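Side-chain contacts in uncharacterized protein DSY3957 (Desulfitobacterium hafniense, PDB 3HXL), which is probably a tail sheath protein, a building block of the contractile sheath around the inner tail tube of a phage or phage-like particle: residues A154-W158 with V159-G163; N344-I347 with R348-G352. All blocks are in the same frame, centred on the assembly; numbering follows the deposited sequence.

Contact 1: A154-W158 with V159-G163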
ATOM      1  N   ALA A 154     -31.764   2.699 -17.052  1.00 34.92           N
ATOM      2  CA  ALA A 154     -30.329   2.825 -17.282  1.00 30.24           C
ATOM      3  C   ALA A 154     -29.610   2.311 -16.043  1.00 27.16           C
ATOM      4  O   ALA A 154     -30.046   2.559 -14.923  1.00 27.17           O
ATOM      5  CB  ALA A 154     -29.965   4.280 -17.537  1.00 31.17           C
ATOM      6  N   ALA A 155     -28.513   1.588 -16.236  1.00 27.86           N
ATOM      7  CA  ALA A 155     -27.765   1.061 -15.103  1.00 28.14           C
ATOM      8  C   ALA A 155     -27.298   2.204 -14.206  1.00 29.73           C
ATOM      9  O   ALA A 155     -27.134   3.333 -14.668  1.00 29.28           O
ATOM     10  CB  ALA A 155     -26.568   0.261 -15.596  1.00 26.66           C
ATOM     11  N   ASN A 156     -27.113   1.919 -12.921  1.00 30.69           N
ATOM     12  CA  ASN A 156     -26.633   2.931 -11.984  1.00 28.88           C
ATOM     13  C   ASN A 156     -25.358   2.418 -11.323  1.00 30.09           C
ATOM     14  O   ASN A 156     -24.807   1.405 -11.749  1.00 23.20           O
ATOM     15  CB  ASN A 156     -27.704   3.272 -10.937  1.00 24.96           C
ATOM     16  CG  ASN A 156     -28.228   2.053 -10.202  1.00 24.51           C
ATOM     17  OD1 ASN A 156     -27.467   1.273  -9.633  1.00 20.73           O
ATOM     18  ND2 ASN A 156     -29.547   1.899 -10.196  1.00 28.95           N
ATOM     19  N   ASP A 157     -24.880   3.102 -10.288  1.00 28.01           N
ATOM     20  CA  ASP A 157     -23.647   2.673  -9.637  1.00 29.48           C
ATOM     21  C   ASP A 157     -23.818   1.427  -8.772  1.00 33.14           C
ATOM     22  O   ASP A 157     -22.842   0.899  -8.237  1.00 31.98           O
ATOM     23  CB  ASP A 157     -23.059   3.803  -8.784  1.00 33.58           C
ATOM     24  CG  ASP A 157     -22.820   5.075  -9.573  1.00 36.35           C
ATOM     25  OD1 ASP A 157     -22.404   4.991 -10.749  1.00 39.14           O
ATOM     26  OD2 ASP A 157     -23.036   6.168  -9.006  1.00 48.25           O
ATOM     27  N   TRP A 158     -25.048   0.941  -8.644  1.00 28.26           N
ATOM     28  CA  TRP A 158     -25.294  -0.232  -7.810  1.00 22.05           C
ATOM     29  C   TRP A 158     -25.793  -1.485  -8.512  1.00 27.17           C
ATOM     30  O   TRP A 158     -25.427  -2.596  -8.128  1.00 22.29           O
ATOM     31  CB  TRP A 158     -26.276   0.121  -6.702  1.00 25.01           C
ATOM     32  CG  TRP A 158     -25.731   1.099  -5.738  1.00 29.87           C
ATOM     33  CD1 TRP A 158     -25.855   2.457  -5.780  1.00 30.97           C
ATOM     34  CD2 TRP A 158     -24.962   0.797  -4.573  1.00 24.45           C
ATOM     35  NE1 TRP A 158     -25.213   3.024  -4.700  1.00 25.10           N
ATOM     36  CE2 TRP A 158     -24.658   2.026  -3.944  1.00 24.82           C
ATOM     37  CE3 TRP A 158     -24.507  -0.395  -3.996  1.00 23.00           C
ATOM     38  CZ2 TRP A 158     -23.910   2.097  -2.764  1.00 24.37           C
ATOM     39  CZ3 TRP A 158     -23.764  -0.325  -2.822  1.00 21.71           C
ATOM     40  CH2 TRP A 158     -23.476   0.915  -2.218  1.00 23.06           C
ATOM     41  N   VAL A 159     -26.640  -1.315  -9.524  1.00 23.81           N
ATOM     42  CA  VAL A 159     -27.181  -2.468 -10.232  1.00 24.20           C
ATOM     43  C   VAL A 159     -27.295  -2.305 -11.740  1.00 27.02           C
ATOM     44  O   VAL A 159     -27.202  -1.200 -12.281  1.00 19.96           O
ATOM     45  CB  VAL A 159     -28.587  -2.839  -9.711  1.00 23.75           C
ATOM     46  CG1 VAL A 159     -28.534  -3.128  -8.221  1.00 27.18           C
ATOM     47  CG2 VAL A 159     -29.567  -1.713 -10.006  1.00 18.02           C
ATOM     48  N   ILE A 160     -27.502  -3.440 -12.401  1.00 17.49           N
ATOM     49  CA  ILE A 160     -27.671  -3.507 -13.844  1.00 22.18           C
ATOM     50  C   ILE A 160     -29.075  -4.059 -14.070  1.00 22.83           C
ATOM     51  O   ILE A 160     -29.458  -5.055 -13.456  1.00 19.89           O
ATOM     52  CB  ILE A 160     -26.651  -4.476 -14.498  1.00 25.28           C
ATOM     53  CG1 ILE A 160     -25.218  -3.994 -14.243  1.00 35.99           C
ATOM     54  CG2 ILE A 160     -26.926  -4.588 -15.988  1.00 26.25           C
ATOM     55  CD1 ILE A 160     -24.890  -2.657 -14.878  1.00 39.47           C
ATOM     56  N   PHE A 161     -29.839  -3.406 -14.936  1.00 19.50           N
ATOM     57  CA  PHE A 161     -31.199  -3.847 -15.228  1.00 22.68           C
ATOM     58  C   PHE A 161     -31.206  -4.726 -16.471  1.00 24.08           C
ATOM     59  O   PHE A 161     -30.535  -4.423 -17.458  1.00 21.20           O
ATOM     60  CB  PHE A 161     -32.106  -2.637 -15.450  1.00 22.46           C
ATOM     61  CG  PHE A 161     -32.218  -1.740 -14.255  1.00 24.31           C
ATOM     62  CD1 PHE A 161     -32.982  -2.117 -13.157  1.00 18.16           C
ATOM     63  CD2 PHE A 161     -31.545  -0.524 -14.219  1.00 25.44           C
ATOM     64  CE1 PHE A 161     -33.078  -1.290 -12.041  1.00 25.23           C
ATOM     65  CE2 PHE A 161     -31.633   0.311 -13.106  1.00 20.68           C
ATOM     66  CZ  PHE A 161     -32.399  -0.071 -12.016  1.00 19.46           C
ATOM     67  N   SER A 162     -31.958  -5.819 -16.418  1.00 23.70           N
ATOM     68  CA  SER A 162     -32.044  -6.733 -17.551  1.00 20.45           C
ATOM     69  C   SER A 162     -33.477  -7.214 -17.750  1.00 21.26           C
ATOM     70  O   SER A 162     -34.297  -7.163 -16.831  1.00 19.89           O
ATOM     71  CB  SER A 162     -31.119  -7.937 -17.337  1.00 19.45           C
ATOM     72  OG  SER A 162     -31.463  -8.647 -16.161  1.00 24.36           O
ATOM     73  N   GLY A 163     -33.768  -7.688 -18.956  1.00 26.40           N
ATOM     74  CA  GLY A 163     -35.102  -8.167 -19.261  1.00 23.04           C
ATOM     75  C   GLY A 163     -35.731  -7.348 -20.366  1.00 23.07           C
ATOM     76  O   GLY A 163     -35.100  -6.451 -20.926  1.00 27.81           O
TER

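Contact 2: N344-I347 with R348-G352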
ATOM      1  N   ASN A 344      14.490   0.185  10.183  1.00 10.77           N
ATOM      2  CA  ASN A 344      13.749   0.573   8.990  1.00 11.75           C
ATOM      3  C   ASN A 344      14.119   1.931   8.410  1.00 17.28           C
ATOM      4  O   ASN A 344      14.020   2.134   7.196  1.00 11.30           O
ATOM      5  CB  ASN A 344      12.252   0.449   9.254  1.00 11.90           C
ATOM      6  CG  ASN A 344      11.829  -0.999   9.363  1.00 12.20           C
ATOM      7  OD1 ASN A 344      12.257  -1.826   8.550  1.00 16.38           O
ATOM      8  ND2 ASN A 344      11.002  -1.327  10.363  1.00 11.97           N
ATOM      9  N   ARG A 345      14.567   2.857   9.254  1.00 15.11           N
ATOM     10  CA  ARG A 345      14.978   4.159   8.736  1.00 17.43           C
ATOM     11  C   ARG A 345      16.251   3.973   7.908  1.00 16.13           C
ATOM     12  O   ARG A 345      16.444   4.643   6.900  1.00 15.00           O
ATOM     13  CB  ARG A 345      15.248   5.159   9.869  1.00 14.03           C
ATOM     14  CG  ARG A 345      15.942   6.424   9.357  1.00 19.66           C
ATOM     15  CD  ARG A 345      15.859   7.579  10.342  1.00 24.38           C
ATOM     16  NE  ARG A 345      16.313   7.208  11.671  1.00 28.97           N
ATOM     17  CZ  ARG A 345      16.353   8.043  12.705  1.00 43.77           C
ATOM     18  NH1 ARG A 345      15.963   9.309  12.552  1.00 26.23           N
ATOM     19  NH2 ARG A 345      16.771   7.606  13.890  1.00 22.92           N
ATOM     20  N   VAL A 346      17.126   3.063   8.336  1.00 14.53           N
ATOM     21  CA  VAL A 346      18.351   2.811   7.578  1.00 15.30           C
ATOM     22  C   VAL A 346      17.939   2.257   6.215  1.00 15.23           C
ATOM     23  O   VAL A 346      18.463   2.668   5.176  1.00 16.97           O
ATOM     24  CB  VAL A 346      19.276   1.806   8.306  1.00 17.34           C
ATOM     25  CG1 VAL A 346      20.413   1.348   7.380  1.00 15.20           C
ATOM     26  CG2 VAL A 346      19.860   2.468   9.547  1.00 16.61           C
ATOM     27  N   ILE A 347      16.986   1.335   6.221  1.00 16.43           N
ATOM     28  CA  ILE A 347      16.504   0.761   4.972  1.00 16.17           C
ATOM     29  C   ILE A 347      15.900   1.845   4.068  1.00 13.75           C
ATOM     30  O   ILE A 347      16.095   1.824   2.851  1.00 13.48           O
ATOM     31  CB  ILE A 347      15.454  -0.349   5.235  1.00 16.20           C
ATOM     32  CG1 ILE A 347      16.109  -1.510   5.987  1.00 18.56           C
ATOM     33  CG2 ILE A 347      14.872  -0.856   3.915  1.00 15.51           C
ATOM     34  CD1 ILE A 347      17.360  -2.067   5.316  1.00 24.18           C
ATOM     35  N   ARG A 348      15.167   2.793   4.651  1.00 15.37           N
ATOM     36  CA  ARG A 348      14.584   3.865   3.847  1.00 15.45           C
ATOM     37  C   ARG A 348      15.653   4.715   3.170  1.00 14.07           C
ATOM     38  O   ARG A 348      15.517   5.069   1.997  1.00 15.69           O
ATOM     39  CB  ARG A 348      13.678   4.778   4.691  1.00 17.35           C
ATOM     40  CG  ARG A 348      12.303   4.186   5.023  1.00 14.68           C
ATOM     41  CD  ARG A 348      11.378   5.219   5.707  1.00 15.21           C
ATOM     42  NE  ARG A 348      11.558   5.335   7.157  1.00 13.37           N
ATOM     43  CZ  ARG A 348      11.147   4.426   8.041  1.00 18.72           C
ATOM     44  NH1 ARG A 348      10.539   3.319   7.628  1.00 14.03           N
ATOM     45  NH2 ARG A 348      11.318   4.635   9.340  1.00 10.20           N
ATOM     46  N   VAL A 349      16.717   5.051   3.889  1.00 16.70           N
ATOM     47  CA  VAL A 349      17.749   5.869   3.266  1.00 15.28           C
ATOM     48  C   VAL A 349      18.497   5.097   2.179  1.00 17.03           C
ATOM     49  O   VAL A 349      18.783   5.642   1.107  1.00 16.93           O
ATOM     50  CB  VAL A 349      18.742   6.436   4.301  1.00 24.48           C
ATOM     51  CG1 VAL A 349      19.337   5.331   5.134  1.00 33.19           C
ATOM     52  CG2 VAL A 349      19.835   7.218   3.579  1.00 29.65           C
ATOM     53  N   LEU A 350      18.787   3.826   2.435  1.00 14.09           N
ATOM     54  CA  LEU A 350      19.489   3.008   1.456  1.00 12.45           C
ATOM     55  C   LEU A 350      18.604   2.689   0.252  1.00 19.07           C
ATOM     56  O   LEU A 350      19.076   2.710  -0.891  1.00 17.31           O
ATOM     57  CB  LEU A 350      19.996   1.719   2.103  1.00 17.86           C
ATOM     58  CG  LEU A 350      21.024   1.904   3.223  1.00 21.16           C
ATOM     59  CD1 LEU A 350      21.569   0.543   3.627  1.00 18.01           C
ATOM     60  CD2 LEU A 350      22.170   2.803   2.748  1.00 20.24           C
ATOM     61  N   ASP A 351      17.327   2.390   0.491  1.00 16.35           N
ATOM     62  CA  ASP A 351      16.418   2.114  -0.622  1.00 18.24           C
ATOM     63  C   ASP A 351      16.266   3.402  -1.432  1.00 16.65           C
ATOM     64  O   ASP A 351      16.110   3.372  -2.657  1.00 17.69           O
ATOM     65  CB  ASP A 351      15.044   1.643  -0.119  1.00 13.62           C
ATOM     66  CG  ASP A 351      15.079   0.236   0.463  1.00 19.70           C
ATOM     67  OD1 ASP A 351      16.155  -0.402   0.442  1.00 22.57           O
ATOM     68  OD2 ASP A 351      14.022  -0.236   0.945  1.00 20.42           O
ATOM     69  N   GLY A 352      16.317   4.538  -0.741  1.00 17.62           N
ATOM     70  CA  GLY A 352      16.203   5.818  -1.423  1.00 15.75           C
ATOM     71  C   GLY A 352      17.385   6.037  -2.347  1.00 15.83           C
ATOM     72  O   GLY A 352      17.233   6.496  -3.483  1.00 20.14           O
TER

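Contact 1: A154-W158 with V159-G163
Asn156 and Val159 face each other across the turn that leads into strand 159-162, which pairs with strand 103-107 in the beta-sandwich domain; Asn156 N donates to Val159 O over 3.2 Å with an N-H...O angle of 162°. The Asn156 side chain folds into this turn: chi1 of 54° sets CG between the backbone N and the carbonyl carbon and points OD1 inward. Trp158 N reaches Asn156 OD1 at 2.6 Å in the carbonyl plane, which makes an Asx turn, and Val159 N reaches Asn156 OD1 at 2.7 Å, tilted 30° from that plane. At the other end of the amide, Asn156 ND2 lies 3.6 Å from Val159 CG2 and hydrogen-bonds to Asp143 of strand 140-147 in the other sheet. The Phe161 ring stands nearly perpendicular to the Asn156 amide and presents its edge to Ala154, whose O lies 3.3 Å from CE2. On the exposed side Ala155 CB meets Ile160 CD1 at 3.4 Å, tighter than usual carbon contact. Trp158 points its indole away, onto Val137 and Leu142. With both amide ends engaged, the Asn156 side chain is fixed in rotation, and its carbonyl satisfies two backbone N-H groups where the chain enters the strand.

Contact 2: N344-I347 with R348-G352
The first turns of helix 344-364, in the C-terminal domain of the sheath protein, bring together Asn344 and Arg348, one turn apart. Regular i to i+4 bonding is documented by Arg348 N to Asn344 O at 2.9 Å and Asp351 N to Ile347 O at 2.7 Å, with N-H...O angles of 150° and 160°. Arg348 folds back toward the helix start: its chain bends at chi3 (-84°), which lays one guanidinium face over the backbone, with Asn344 O 3.7 Å above the plane and offset toward the rim. Arg348 NH1 also lies 3.7 Å from Asn344 CB. The same guanidinium binds outward through NH2, to Glu281 O and in a salt bridge to Asp326, which also accepts from Asn344 ND2. Val346 and Leu350 run side by side in the same direction, CG1 to CD1 4.0 Å, and both pack on Ile431. On another side of the helix Asp351 lies obliquely across Ile347, its OD2 3.2 Å from Ile347 CG2, and pairs with Arg224. The buried charges of Arg348 and Asp351 thus each have an opposite charge in a preceding part of the chain, so the helix combines an apolar contact with strand 431-438 and ionic links to earlier segments.

In the fold
Contact 1 comes first along the chain and contact 2 nearly two hundred residues later; their centres are 49 Å apart, their nearest atoms about 35 Å, and they lie on opposite sides of the chain's centre. They share no sheet or helix. Residues 154-163 belong to the beta-sandwich domain, where strand 159-162 is an outermost strand of a three-stranded antiparallel sheet beside 103-107. Residues 344-352 begin helix 344-364 of the C-terminal domain. The centre of contact 2 is about 17 Å from the centre of the chain, that of contact 1 about 32 Å. Contact 1 is thus peripheral, while contact 2, through salt bridges to Asp326 and Arg224, probably helps to join the C-terminal part to the subtilisin-like one.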